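Local coordinates for 2,3-dihydroxybenzoate-AMP ligase (PDB 5KEI), which belongs to the ANL clan of AMP-binding enzymes, in which a large N-terminal region is joined to a small, separately folded C-terminal domain, at residues Q18-A23 with G95-V100; R82-I87 with P196-A201; R324-G329 with G343-G348; R437-A442 with Y449-G454; V503-P508 with L533-S538. All blocks are in the same frame, centred on the assembly; numbering follows the deposited sequence.

Contact 1. Residues Q18-A23 with G95-V100; sequences QSSLLA and GDRVLV
The guanidinium of R97 lies against the backbone of L21, whose CA sits over one face of the group, 3.7 Å from NH2 of R97. L21 CB is equally near this nitrogen, so the arginine is overlapped by the root of the leucine and not by its branched end. At the edge of the same group S20 OG receives a hydrogen bond from R97 NH1, 2.9 Å long and somewhat bent (137° at the hydrogen), with the oxygen near the guanidinium plane. R97 begins strand 97-101, in the middle of a mostly parallel sheet of the AMP-binding region, and the loop ahead of helix 30-38 runs past this strand's N-terminal end. A bend at chi3 (-86°) turns the guanidinium back so that NH2 also makes a weak bond to G95 O, while NE makes a weak one to S141 O. Farther along, S19 OG approaches G95 CA at 3.9 Å. A CB on G95 would clash with this hydroxyl, and at these backbone angles also with the carbonyl O of the residue before. L21 additionally touches V121 of the neighbouring strand 121-124.

Contact 2. Residues R82-I87 with P196-A201; sequences RAAAGI and PVPEIA
A85 and V197 have the most surface buried where a proline-rich loop crosses helix 73-88, with A84 and P198 close behind. The loop connects helix 186-190 to strand 207-212 within the AMP-binding region, and it passes over a helix face made of small side chains, so that two backbones come near each other: the CA atoms of A85 and V197 are 4.4 Å apart. No hydrogen bond links the two segments; the helix keeps its own, with G86 N bonded to R82 O and I87 N to A83 O, and the loop is held to this face by van der Waals contact.

The methyl of A85 meets the main chain of the loop, lying 3.8 Å from V197 N and a little farther, 4.1 Å, from P196 N. Its nearest ring carbon is P196 CD. V197 therefore takes part mainly through its backbone, which adopts a positive phi (62°), while its isopropyl group, with CG1 anti to the backbone N, touches D81, one helical turn before A85. A84 is turned differently: its CB points toward the loop and meets the leading edge of the P198 ring, CB to CD 4.0 Å. P198 also reaches A88, and on another flank A84 touches R117 of helix 107-117, so the alanine is shared between the loop and a second helix. The P198 ring carbon nearest the helix backbone is CD, which lies 3.8 Å from A84 O and 4.0 Å from A85 N.

Contact 3. Residues R324-G329 with G343-G348; sequences RLLQVG and GALTPG
L326 and L345 cross obliquely and touch by their methyl ends, CD2 of L326 lying 3.5 Å from CD1 of L345. The two reach this meeting by different torsions: L326 has CG anti to the backbone N (chi1 178°), whereas L345 has it anti to the carbonyl carbon. At its base L326 is met by a second side chain, with T346 CG2 3.6 Å from L326 CB. T346 turns its methyl to the leucine because OG1 is anti to the backbone N; the hydroxyl oxygen accepts from G348 N at 3.0 Å and closes an ST turn. L345 to G348 form the link from the helix to the second strand of the beta-alpha-beta crossover strand 325-328, helix 335-344, strand 349-354, whose strands are parallel neighbours. The turn brings G348 alongside the first strand, where G348 O takes a hydrogen bond of 2.9 Å from L326 N, nearly straight at 162° although the donor stands well above the carbonyl plane. G348 CA is 3.4 Å from R324 O in a CA-H...O contact, and a CB here would collide with that oxygen. The CB of R324 points away from the turn; L325 CB lies over one face of its guanidinium, and the polar end is held by a salt bridge to D247 and a hydrogen bond to C241 O. L345 also packs on W309 and A310 of helix 303-310.

Contact 4. Residues R437-A442 with Y449-G454; sequences RVRRFA and YLEVTG
Strands 437-440 and 450-454 run antiparallel at 153°, pairing R439 with E451 as a hydrogen-bonded pair and V438 with V452 and R440 with L450 as non-hydrogen-bonded ones. They form a beta hairpin at the edge of a four-stranded antiparallel sheet, interrupted by a classic beta bulge in which T453 and G454 both face R437. R437 O, the focus of the bulge, accepts from T453 N at 2.8 Å and weakly from G454 N and T453 OG1. R437 N returns a bond to G454 O, and at the backbone angles of G454 (phi 157°) a CB would collide with the carbonyl O of T453.

V438, R440, L450 and V452 lie on one face, where the first three also touch I386 or I388 of strand 385-389, in the same sheet; L450 CD2 meets R440 CB at 3.6 Å and V438 CG1 touches V452 CG2 at 4.0 Å. On the other face R439 and E451 lie side by side. E451 is extended, and R439, its CG in the crowded position between N and the carbonyl carbon, stretches out beside it. F441 crosses E451 obliquely, CE2 3.7 Å from E451 CB and CZ 3.4 Å from E451 OE1. In the salt bridge E451 OE1 takes both donors near the guanidinium plane, R439 NE on its anti lone pair and R439 NH2 on its syn lone pair, each at 2.8 Å.

Contact 5. Residues V503-P508 with L533-S538; sequences VVFNGP and LVPMPS
V503 O is held by one hydrogen bond, from M536 N at 3.0 Å, and by one CA-H...O contact from P535 CA at 3.2 Å. The amide of the same valine gives a second hydrogen bond, V503 N to V534 O at 2.9 Å, so V503 gives and accepts the two hydrogen bonds between the segments, through its N-H and its C=O. This is the parallel pairing of a beta-alpha-beta unit in the C-terminal domain, where strand 498-505 leads through helix 512-521 to strand 532-535 at the edge of a small sheet. The short strand segments splay by 54°, in keeping with a single bridge, V503 with P535; both donors stand above the planes of the carbonyls they meet.

Apolar side chains add to the pairing. L533, with CG anti to the backbone N (chi1 167°), sends CD1 to V503 CG2 at 3.6 Å, the two side chains crossing obliquely, and it continues to L512 and L515 of helix 512-521. Its other methyl, CD2, meets F505 CZ tip to tip. V504 meets the chain after the bridge, its CG2 3.4 Å from M536 O and 3.6 Å from S538 CA. V503 CG1 sits over the centre of one face of the F505 ring, 3.8 Å above it, while P535 runs alongside and places CG in the ring plane, 3.6 Å from F505 CE2.

Contacts 1 and 2 interlock along the chain, their segments alternating, and lie close together: their centres are 16 Å apart and their nearest atoms about 6 Å, with helix 73-88 of contact 2 leading to strand 97-101 of contact 1. Contact 3 is on the other side of the chain's centre from contact 1, about 39 Å between centres, in a different sheet of the AMP-binding region. Contact 4 is nearer to it, 21 Å between centres, in the four-stranded sheet that follows along the chain. Contact 5 belongs to the C-terminal domain and is remote from contact 3, 51 Å between centres, but only about 15 Å from contact 1 at their nearest atoms.

Contact 1. Residues Q18-A23 with G95-V100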
# COMPACT_ATOMS: atom_id res chain seq x y z
N GLN A 18 26.41 5.62 -0.95
CA GLN A 18 25.99 4.24 -1.19
C GLN A 18 24.48 4.13 -1.39
O GLN A 18 23.94 3.03 -1.57
CB GLN A 18 26.42 3.35 -0.02
CG GLN A 18 26.16 3.98 1.34
CD GLN A 18 26.87 3.25 2.45
OE1 GLN A 18 27.78 2.47 2.21
NE2 GLN A 18 26.44 3.50 3.68
N SER A 19 23.80 5.28 -1.36
CA SER A 19 22.34 5.29 -1.38
C SER A 19 21.71 5.84 -2.66
O SER A 19 21.58 7.06 -2.89
CB SER A 19 21.80 6.05 -0.18
OG SER A 19 21.83 5.20 0.96
N SER A 20 21.32 4.89 -3.49
CA SER A 20 20.37 5.08 -4.56
C SER A 20 18.97 5.19 -3.98
O SER A 20 17.99 5.18 -4.72
CB SER A 20 20.43 3.90 -5.52
OG SER A 20 20.47 2.70 -4.75
N LEU A 21 18.88 5.26 -2.64
CA LEU A 21 17.61 5.51 -1.98
C LEU A 21 17.05 6.81 -2.53
O LEU A 21 15.88 6.87 -2.89
CB LEU A 21 17.76 5.58 -0.46
CG LEU A 21 16.51 6.08 0.27
CD1 LEU A 21 15.30 5.23 -0.08
CD2 LEU A 21 16.68 6.13 1.79
N LEU A 22 17.89 7.83 -2.62
CA LEU A 22 17.46 9.14 -3.12
C LEU A 22 17.23 9.12 -4.62
O LEU A 22 16.43 9.90 -5.16
CB LEU A 22 18.49 10.22 -2.74
CG LEU A 22 18.50 10.50 -1.24
CD1 LEU A 22 19.33 11.74 -0.89
CD2 LEU A 22 17.06 10.65 -0.71
N ALA A 23 17.92 8.20 -5.30
CA ALA A 23 17.82 8.10 -6.76
C ALA A 23 16.44 7.65 -7.23
O ALA A 23 15.99 8.05 -8.31
CB ALA A 23 18.89 7.14 -7.29
N GLY A 95 19.87 3.14 4.77
CA GLY A 95 19.41 3.32 3.40
C GLY A 95 19.21 2.03 2.64
O GLY A 95 18.50 2.00 1.64
N ASP A 96 19.84 0.96 3.11
CA ASP A 96 19.72 -0.35 2.46
C ASP A 96 18.29 -0.85 2.54
O ASP A 96 17.66 -0.79 3.59
CB ASP A 96 20.65 -1.38 3.11
CG ASP A 96 22.09 -1.27 2.60
OD1 ASP A 96 22.36 -0.37 1.77
OD2 ASP A 96 22.94 -2.10 3.02
N ARG A 97 17.77 -1.38 1.45
CA ARG A 97 16.40 -1.85 1.48
C ARG A 97 16.39 -3.35 1.71
O ARG A 97 17.27 -4.08 1.24
CB ARG A 97 15.70 -1.39 0.21
CG ARG A 97 15.95 0.12 0.13
CD ARG A 97 15.50 0.82 -1.08
NE ARG A 97 16.44 0.81 -2.19
CZ ARG A 97 17.64 1.38 -2.20
NH1 ARG A 97 18.37 1.32 -3.30
NH2 ARG A 97 18.14 1.98 -1.12
N VAL A 98 15.44 -3.78 2.52
CA VAL A 98 15.35 -5.15 2.97
C VAL A 98 13.93 -5.66 2.73
O VAL A 98 12.97 -5.08 3.21
CB VAL A 98 15.72 -5.27 4.48
CG1 VAL A 98 15.50 -6.70 5.00
CG2 VAL A 98 17.19 -4.81 4.71
N LEU A 99 13.80 -6.74 1.97
CA LEU A 99 12.49 -7.31 1.70
C LEU A 99 12.00 -8.01 2.95
O LEU A 99 12.71 -8.81 3.54
CB LEU A 99 12.54 -8.29 0.53
CG LEU A 99 12.92 -7.74 -0.84
CD1 LEU A 99 12.86 -8.85 -1.89
CD2 LEU A 99 12.03 -6.60 -1.23
N VAL A 100 10.77 -7.72 3.36
CA VAL A 100 10.19 -8.34 4.54
C VAL A 100 8.85 -9.06 4.24
O VAL A 100 7.94 -8.47 3.65
CB VAL A 100 9.96 -7.30 5.65
CG1 VAL A 100 9.40 -7.96 6.90
CG2 VAL A 100 11.24 -6.56 5.94

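Contact 2. Residues R82-I87 with P196-A201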
# COMPACT_ATOMS: atom_id res chain seq x y z
N ARG A 82 18.17 -4.47 20.19
CA ARG A 82 19.03 -5.64 20.04
C ARG A 82 18.96 -6.20 18.63
O ARG A 82 19.98 -6.64 18.08
CB ARG A 82 18.64 -6.73 21.05
CG ARG A 82 19.30 -6.53 22.40
CD ARG A 82 18.70 -7.46 23.42
NE ARG A 82 18.74 -8.85 22.97
CZ ARG A 82 18.03 -9.83 23.51
NH1 ARG A 82 17.20 -9.58 24.52
NH2 ARG A 82 18.13 -11.06 23.04
N ALA A 83 17.78 -6.16 18.04
CA ALA A 83 17.60 -6.67 16.69
C ALA A 83 18.38 -5.78 15.73
O ALA A 83 18.95 -6.26 14.76
CB ALA A 83 16.12 -6.73 16.32
N ALA A 84 18.41 -4.49 16.04
CA ALA A 84 19.07 -3.49 15.19
C ALA A 84 20.60 -3.64 15.18
O ALA A 84 21.25 -3.53 14.13
CB ALA A 84 18.68 -2.09 15.64
N ALA A 85 21.18 -3.88 16.36
CA ALA A 85 22.61 -4.14 16.48
C ALA A 85 22.97 -5.40 15.69
O ALA A 85 23.94 -5.41 14.95
CB ALA A 85 23.01 -4.28 17.93
N GLY A 86 22.17 -6.45 15.85
CA GLY A 86 22.37 -7.69 15.11
C GLY A 86 22.39 -7.46 13.61
O GLY A 86 23.26 -7.98 12.89
N ILE A 87 21.43 -6.67 13.13
CA ILE A 87 21.26 -6.39 11.71
C ILE A 87 22.43 -5.57 11.16
O ILE A 87 22.98 -5.89 10.11
CB ILE A 87 19.94 -5.65 11.43
CG1 ILE A 87 18.76 -6.63 11.54
CG2 ILE A 87 19.96 -5.03 10.04
CD1 ILE A 87 17.40 -5.97 11.83
N PRO A 196 26.07 -2.17 19.73
CA PRO A 196 25.89 -0.89 20.41
C PRO A 196 24.60 -0.19 20.02
O PRO A 196 24.34 0.91 20.52
CB PRO A 196 27.10 -0.09 19.94
CG PRO A 196 27.28 -0.56 18.50
CD PRO A 196 26.75 -2.00 18.43
N VAL A 197 23.82 -0.82 19.14
CA VAL A 197 22.71 -0.18 18.42
C VAL A 197 23.26 0.95 17.56
O VAL A 197 23.81 1.93 18.06
CB VAL A 197 21.63 0.37 19.37
CG1 VAL A 197 20.57 1.14 18.57
CG2 VAL A 197 21.02 -0.78 20.17
N PRO A 198 23.12 0.80 16.24
CA PRO A 198 23.84 1.71 15.35
C PRO A 198 23.33 3.14 15.47
O PRO A 198 22.16 3.37 15.79
CB PRO A 198 23.56 1.13 13.96
CG PRO A 198 22.26 0.40 14.11
CD PRO A 198 22.21 -0.11 15.52
N GLU A 199 24.22 4.09 15.25
CA GLU A 199 23.85 5.49 15.24
C GLU A 199 23.51 5.92 13.82
O GLU A 199 24.37 5.90 12.94
CB GLU A 199 24.97 6.36 15.82
CG GLU A 199 24.58 7.82 16.03
CD GLU A 199 25.07 8.38 17.36
OE1 GLU A 199 25.96 9.25 17.35
OE2 GLU A 199 24.55 7.95 18.42
N ILE A 200 22.26 6.28 13.59
CA ILE A 200 21.80 6.67 12.26
C ILE A 200 21.27 8.09 12.30
O ILE A 200 20.98 8.62 13.37
CB ILE A 200 20.67 5.73 11.71
CG1 ILE A 200 19.39 5.88 12.55
CG2 ILE A 200 21.14 4.27 11.65
CD1 ILE A 200 18.19 5.12 12.00
N ALA A 201 21.14 8.72 11.14
CA ALA A 201 20.46 10.00 11.07
C ALA A 201 19.81 10.23 9.71
O ALA A 201 20.22 11.15 8.98
CB ALA A 201 21.41 11.12 11.41

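Contact 3. Residues R324-G329 with G343-G348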
# COMPACT_ATOMS: atom_id res chain seq x y z
N ARG A 324 -15.78 -1.76 19.86
CA ARG A 324 -16.37 -0.43 19.76
C ARG A 324 -16.07 0.21 18.42
O ARG A 324 -16.75 1.14 18.00
CB ARG A 324 -15.83 0.47 20.86
CG ARG A 324 -14.37 0.82 20.70
CD ARG A 324 -14.17 2.30 20.90
NE ARG A 324 -12.78 2.74 20.76
CZ ARG A 324 -12.38 3.71 19.94
NH1 ARG A 324 -13.25 4.34 19.18
NH2 ARG A 324 -11.09 4.05 19.91
N LEU A 325 -15.04 -0.30 17.75
CA LEU A 325 -14.65 0.19 16.44
C LEU A 325 -14.34 -0.98 15.53
O LEU A 325 -13.35 -1.68 15.72
CB LEU A 325 -13.44 1.13 16.53
CG LEU A 325 -12.87 1.65 15.19
CD1 LEU A 325 -13.83 2.58 14.48
CD2 LEU A 325 -11.56 2.34 15.41
N LEU A 326 -15.21 -1.19 14.55
CA LEU A 326 -14.96 -2.11 13.45
C LEU A 326 -14.77 -1.33 12.16
O LEU A 326 -15.74 -0.82 11.59
CB LEU A 326 -16.10 -3.11 13.31
CG LEU A 326 -15.95 -4.09 12.14
CD1 LEU A 326 -14.68 -4.86 12.31
CD2 LEU A 326 -17.12 -5.03 12.12
N GLN A 327 -13.53 -1.21 11.73
CA GLN A 327 -13.23 -0.58 10.45
C GLN A 327 -13.44 -1.60 9.35
O GLN A 327 -13.13 -2.78 9.51
CB GLN A 327 -11.79 -0.07 10.37
CG GLN A 327 -11.31 0.85 11.47
CD GLN A 327 -9.83 1.21 11.29
OE1 GLN A 327 -8.94 0.35 11.44
NE2 GLN A 327 -9.56 2.46 10.93
N VAL A 328 -13.98 -1.15 8.22
CA VAL A 328 -14.10 -1.99 7.04
C VAL A 328 -13.61 -1.23 5.80
O VAL A 328 -14.05 -0.12 5.52
CB VAL A 328 -15.53 -2.48 6.85
CG1 VAL A 328 -15.65 -3.34 5.57
CG2 VAL A 328 -15.97 -3.27 8.08
N GLY A 329 -12.65 -1.82 5.10
CA GLY A 329 -12.03 -1.19 3.95
C GLY A 329 -11.48 -2.26 3.03
O GLY A 329 -11.69 -3.44 3.26
N GLY A 343 -25.84 -4.40 12.86
CA GLY A 343 -26.99 -4.92 13.58
C GLY A 343 -26.59 -6.20 14.28
O GLY A 343 -27.19 -6.60 15.28
N ALA A 344 -25.55 -6.84 13.76
CA ALA A 344 -25.13 -8.15 14.24
C ALA A 344 -23.77 -8.13 14.94
O ALA A 344 -23.47 -9.04 15.71
CB ALA A 344 -25.12 -9.13 13.09
N LEU A 345 -22.96 -7.11 14.67
CA LEU A 345 -21.60 -7.06 15.24
C LEU A 345 -21.36 -5.90 16.20
O LEU A 345 -20.96 -6.12 17.34
CB LEU A 345 -20.55 -6.99 14.12
CG LEU A 345 -20.27 -8.24 13.29
CD1 LEU A 345 -19.10 -7.96 12.34
CD2 LEU A 345 -19.96 -9.42 14.20
N THR A 346 -21.58 -4.69 15.72
CA THR A 346 -21.33 -3.47 16.48
C THR A 346 -21.82 -2.26 15.68
O THR A 346 -21.57 -2.18 14.47
CB THR A 346 -19.82 -3.27 16.84
OG1 THR A 346 -19.64 -1.98 17.46
CG2 THR A 346 -18.92 -3.35 15.60
N PRO A 347 -22.52 -1.32 16.34
CA PRO A 347 -22.93 -0.10 15.65
C PRO A 347 -21.72 0.74 15.29
O PRO A 347 -21.81 1.64 14.44
CB PRO A 347 -23.82 0.61 16.68
CG PRO A 347 -23.35 0.10 17.99
CD PRO A 347 -22.92 -1.32 17.76
N GLY A 348 -20.59 0.44 15.94
CA GLY A 348 -19.35 1.18 15.80
C GLY A 348 -18.58 0.88 14.52
O GLY A 348 -17.37 0.75 14.55

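Contact 4. Residues R437-A442 with Y449-G454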
# COMPACT_ATOMS: atom_id res chain seq x y z
N ARG A 437 -13.43 5.33 -9.54
CA ARG A 437 -14.58 6.15 -9.92
C ARG A 437 -15.34 6.46 -8.65
O ARG A 437 -15.73 5.55 -7.92
CB ARG A 437 -15.46 5.40 -10.93
CG ARG A 437 -16.40 6.28 -11.75
CD ARG A 437 -17.45 5.44 -12.49
NE ARG A 437 -16.89 4.27 -13.19
CZ ARG A 437 -17.46 3.07 -13.20
NH1 ARG A 437 -18.61 2.88 -12.55
NH2 ARG A 437 -16.90 2.05 -13.86
N VAL A 438 -15.54 7.75 -8.36
CA VAL A 438 -16.20 8.17 -7.12
C VAL A 438 -17.11 9.37 -7.35
O VAL A 438 -17.02 10.05 -8.36
CB VAL A 438 -15.16 8.56 -6.00
CG1 VAL A 438 -14.14 7.45 -5.74
CG2 VAL A 438 -14.44 9.86 -6.36
N ARG A 439 -17.99 9.63 -6.40
CA ARG A 439 -18.70 10.90 -6.38
C ARG A 439 -18.68 11.41 -4.96
O ARG A 439 -18.65 10.62 -4.01
CB ARG A 439 -20.13 10.77 -6.91
CG ARG A 439 -21.00 9.83 -6.13
CD ARG A 439 -22.29 9.58 -6.86
NE ARG A 439 -23.18 8.72 -6.09
CZ ARG A 439 -24.47 8.56 -6.35
NH1 ARG A 439 -25.01 9.18 -7.39
NH2 ARG A 439 -25.22 7.77 -5.59
N ARG A 440 -18.63 12.73 -4.81
CA ARG A 440 -18.76 13.39 -3.52
C ARG A 440 -20.12 14.04 -3.49
O ARG A 440 -20.41 14.92 -4.30
CB ARG A 440 -17.66 14.42 -3.30
CG ARG A 440 -17.86 15.26 -2.04
CD ARG A 440 -16.63 16.13 -1.75
NE ARG A 440 -16.06 16.66 -2.99
CZ ARG A 440 -14.84 17.20 -3.09
NH1 ARG A 440 -14.07 17.29 -2.02
NH2 ARG A 440 -14.41 17.64 -4.27
N PHE A 441 -20.98 13.60 -2.58
CA PHE A 441 -22.32 14.16 -2.47
C PHE A 441 -22.24 15.66 -2.16
O PHE A 441 -21.49 16.09 -1.27
CB PHE A 441 -23.13 13.44 -1.39
CG PHE A 441 -23.30 11.96 -1.64
CD1 PHE A 441 -24.28 11.51 -2.51
CD2 PHE A 441 -22.49 11.04 -1.01
CE1 PHE A 441 -24.45 10.15 -2.75
CE2 PHE A 441 -22.65 9.67 -1.24
CZ PHE A 441 -23.63 9.23 -2.11
N ALA A 442 -23.01 16.46 -2.90
CA ALA A 442 -22.97 17.92 -2.74
C ALA A 442 -24.13 18.43 -1.87
O ALA A 442 -24.12 19.57 -1.42
CB ALA A 442 -22.99 18.61 -4.10
N TYR A 449 -19.40 13.74 1.86
CA TYR A 449 -18.85 12.40 1.89
C TYR A 449 -18.70 11.81 0.48
O TYR A 449 -19.35 12.24 -0.47
CB TYR A 449 -19.71 11.50 2.79
CG TYR A 449 -19.45 11.81 4.25
CD1 TYR A 449 -18.53 11.08 4.99
CD2 TYR A 449 -20.11 12.88 4.89
CE1 TYR A 449 -18.26 11.38 6.33
CE2 TYR A 449 -19.85 13.20 6.22
CZ TYR A 449 -18.92 12.44 6.94
OH TYR A 449 -18.65 12.73 8.27
N LEU A 450 -17.80 10.85 0.38
CA LEU A 450 -17.51 10.15 -0.86
C LEU A 450 -18.33 8.88 -1.03
O LEU A 450 -18.66 8.21 -0.05
CB LEU A 450 -16.02 9.79 -0.91
CG LEU A 450 -15.06 10.92 -1.20
CD1 LEU A 450 -13.64 10.38 -1.32
CD2 LEU A 450 -15.49 11.64 -2.46
N GLU A 451 -18.65 8.55 -2.28
CA GLU A 451 -19.09 7.19 -2.60
C GLU A 451 -18.29 6.60 -3.76
O GLU A 451 -18.16 7.23 -4.80
CB GLU A 451 -20.57 7.14 -2.95
CG GLU A 451 -20.99 5.74 -3.37
CD GLU A 451 -22.45 5.64 -3.75
OE1 GLU A 451 -23.00 6.64 -4.27
OE2 GLU A 451 -23.05 4.57 -3.51
N VAL A 452 -17.75 5.40 -3.56
CA VAL A 452 -16.98 4.70 -4.58
C VAL A 452 -17.92 3.89 -5.46
O VAL A 452 -18.67 3.05 -4.95
CB VAL A 452 -15.91 3.76 -3.97
CG1 VAL A 452 -15.22 2.98 -5.06
CG2 VAL A 452 -14.87 4.54 -3.15
N THR A 453 -17.89 4.15 -6.76
CA THR A 453 -18.87 3.55 -7.66
C THR A 453 -18.22 2.52 -8.56
O THR A 453 -18.90 1.72 -9.20
CB THR A 453 -19.56 4.63 -8.51
OG1 THR A 453 -18.60 5.27 -9.34
CG2 THR A 453 -20.22 5.67 -7.61
N GLY A 454 -16.89 2.52 -8.59
CA GLY A 454 -16.14 1.50 -9.29
C GLY A 454 -14.73 1.90 -9.71
O GLY A 454 -14.09 2.75 -9.09

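Contact 5. Residues V503-P508 with L533-S538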
# COMPACT_ATOMS: atom_id res chain seq x y z
N VAL A 503 3.07 2.91 -29.25
CA VAL A 503 4.12 2.67 -28.28
C VAL A 503 5.26 3.70 -28.37
O VAL A 503 5.68 4.07 -29.47
CB VAL A 503 4.70 1.24 -28.48
CG1 VAL A 503 5.99 1.03 -27.66
CG2 VAL A 503 3.65 0.20 -28.15
N VAL A 504 5.76 4.15 -27.22
CA VAL A 504 7.03 4.87 -27.17
C VAL A 504 8.14 3.90 -26.79
O VAL A 504 8.16 3.39 -25.67
CB VAL A 504 7.00 6.02 -26.16
CG1 VAL A 504 8.39 6.67 -26.05
CG2 VAL A 504 5.95 7.02 -26.56
N PHE A 505 9.06 3.65 -27.71
CA PHE A 505 10.12 2.67 -27.49
C PHE A 505 11.29 3.23 -26.71
O PHE A 505 11.58 4.43 -26.77
CB PHE A 505 10.64 2.10 -28.80
CG PHE A 505 9.73 1.11 -29.45
CD1 PHE A 505 9.57 -0.15 -28.90
CD2 PHE A 505 9.06 1.42 -30.63
CE1 PHE A 505 8.74 -1.08 -29.51
CE2 PHE A 505 8.23 0.50 -31.23
CZ PHE A 505 8.07 -0.75 -30.67
N ASN A 506 11.97 2.33 -26.01
CA ASN A 506 13.15 2.70 -25.25
C ASN A 506 14.41 2.74 -26.11
O ASN A 506 14.92 3.81 -26.45
CB ASN A 506 13.35 1.72 -24.11
CG ASN A 506 13.64 2.41 -22.82
OD1 ASN A 506 14.16 3.53 -22.80
ND2 ASN A 506 13.31 1.76 -21.73
N GLY A 507 14.90 1.56 -26.46
CA GLY A 507 15.99 1.45 -27.42
C GLY A 507 15.42 1.27 -28.81
O GLY A 507 14.42 1.91 -29.17
N PRO A 508 16.04 0.39 -29.62
CA PRO A 508 15.56 0.13 -30.98
C PRO A 508 14.18 -0.51 -30.95
O PRO A 508 13.91 -1.31 -30.05
CB PRO A 508 16.61 -0.84 -31.55
CG PRO A 508 17.80 -0.71 -30.65
CD PRO A 508 17.23 -0.41 -29.29
N LEU A 533 0.95 -2.10 -34.64
CA LEU A 533 1.89 -1.45 -33.74
C LEU A 533 2.37 -0.14 -34.36
O LEU A 533 2.81 -0.13 -35.51
CB LEU A 533 3.06 -2.38 -33.45
CG LEU A 533 4.28 -1.75 -32.79
CD1 LEU A 533 3.98 -1.45 -31.32
CD2 LEU A 533 5.45 -2.68 -32.93
N VAL A 534 2.27 0.97 -33.63
CA VAL A 534 2.67 2.26 -34.18
C VAL A 534 3.54 3.04 -33.18
O VAL A 534 3.08 3.39 -32.10
CB VAL A 534 1.45 3.12 -34.59
CG1 VAL A 534 1.84 4.56 -34.78
CG2 VAL A 534 0.80 2.57 -35.85
N PRO A 535 4.82 3.28 -33.54
CA PRO A 535 5.74 4.04 -32.69
C PRO A 535 5.54 5.55 -32.75
O PRO A 535 5.27 6.12 -33.80
CB PRO A 535 7.12 3.65 -33.23
CG PRO A 535 6.89 2.40 -34.03
CD PRO A 535 5.53 2.57 -34.61
N MET A 536 5.66 6.20 -31.60
CA MET A 536 5.60 7.65 -31.52
C MET A 536 6.72 8.10 -30.59
O MET A 536 7.10 7.36 -29.69
CB MET A 536 4.23 8.14 -31.01
CG MET A 536 3.09 8.04 -32.03
SD MET A 536 1.58 8.84 -31.41
CE MET A 536 2.09 10.55 -31.27
N PRO A 537 7.28 9.30 -30.82
CA PRO A 537 8.34 9.79 -29.93
C PRO A 537 7.79 10.12 -28.53
O PRO A 537 8.54 10.11 -27.54
CB PRO A 537 8.86 11.04 -30.64
CG PRO A 537 7.72 11.48 -31.50
CD PRO A 537 7.03 10.22 -31.95
N SER A 538 6.49 10.39 -28.45
CA SER A 538 5.79 10.55 -27.18
C SER A 538 4.28 10.43 -27.36
O SER A 538 3.76 10.54 -28.48
CB SER A 538 6.15 11.89 -26.53
OG SER A 538 6.04 12.96 -27.45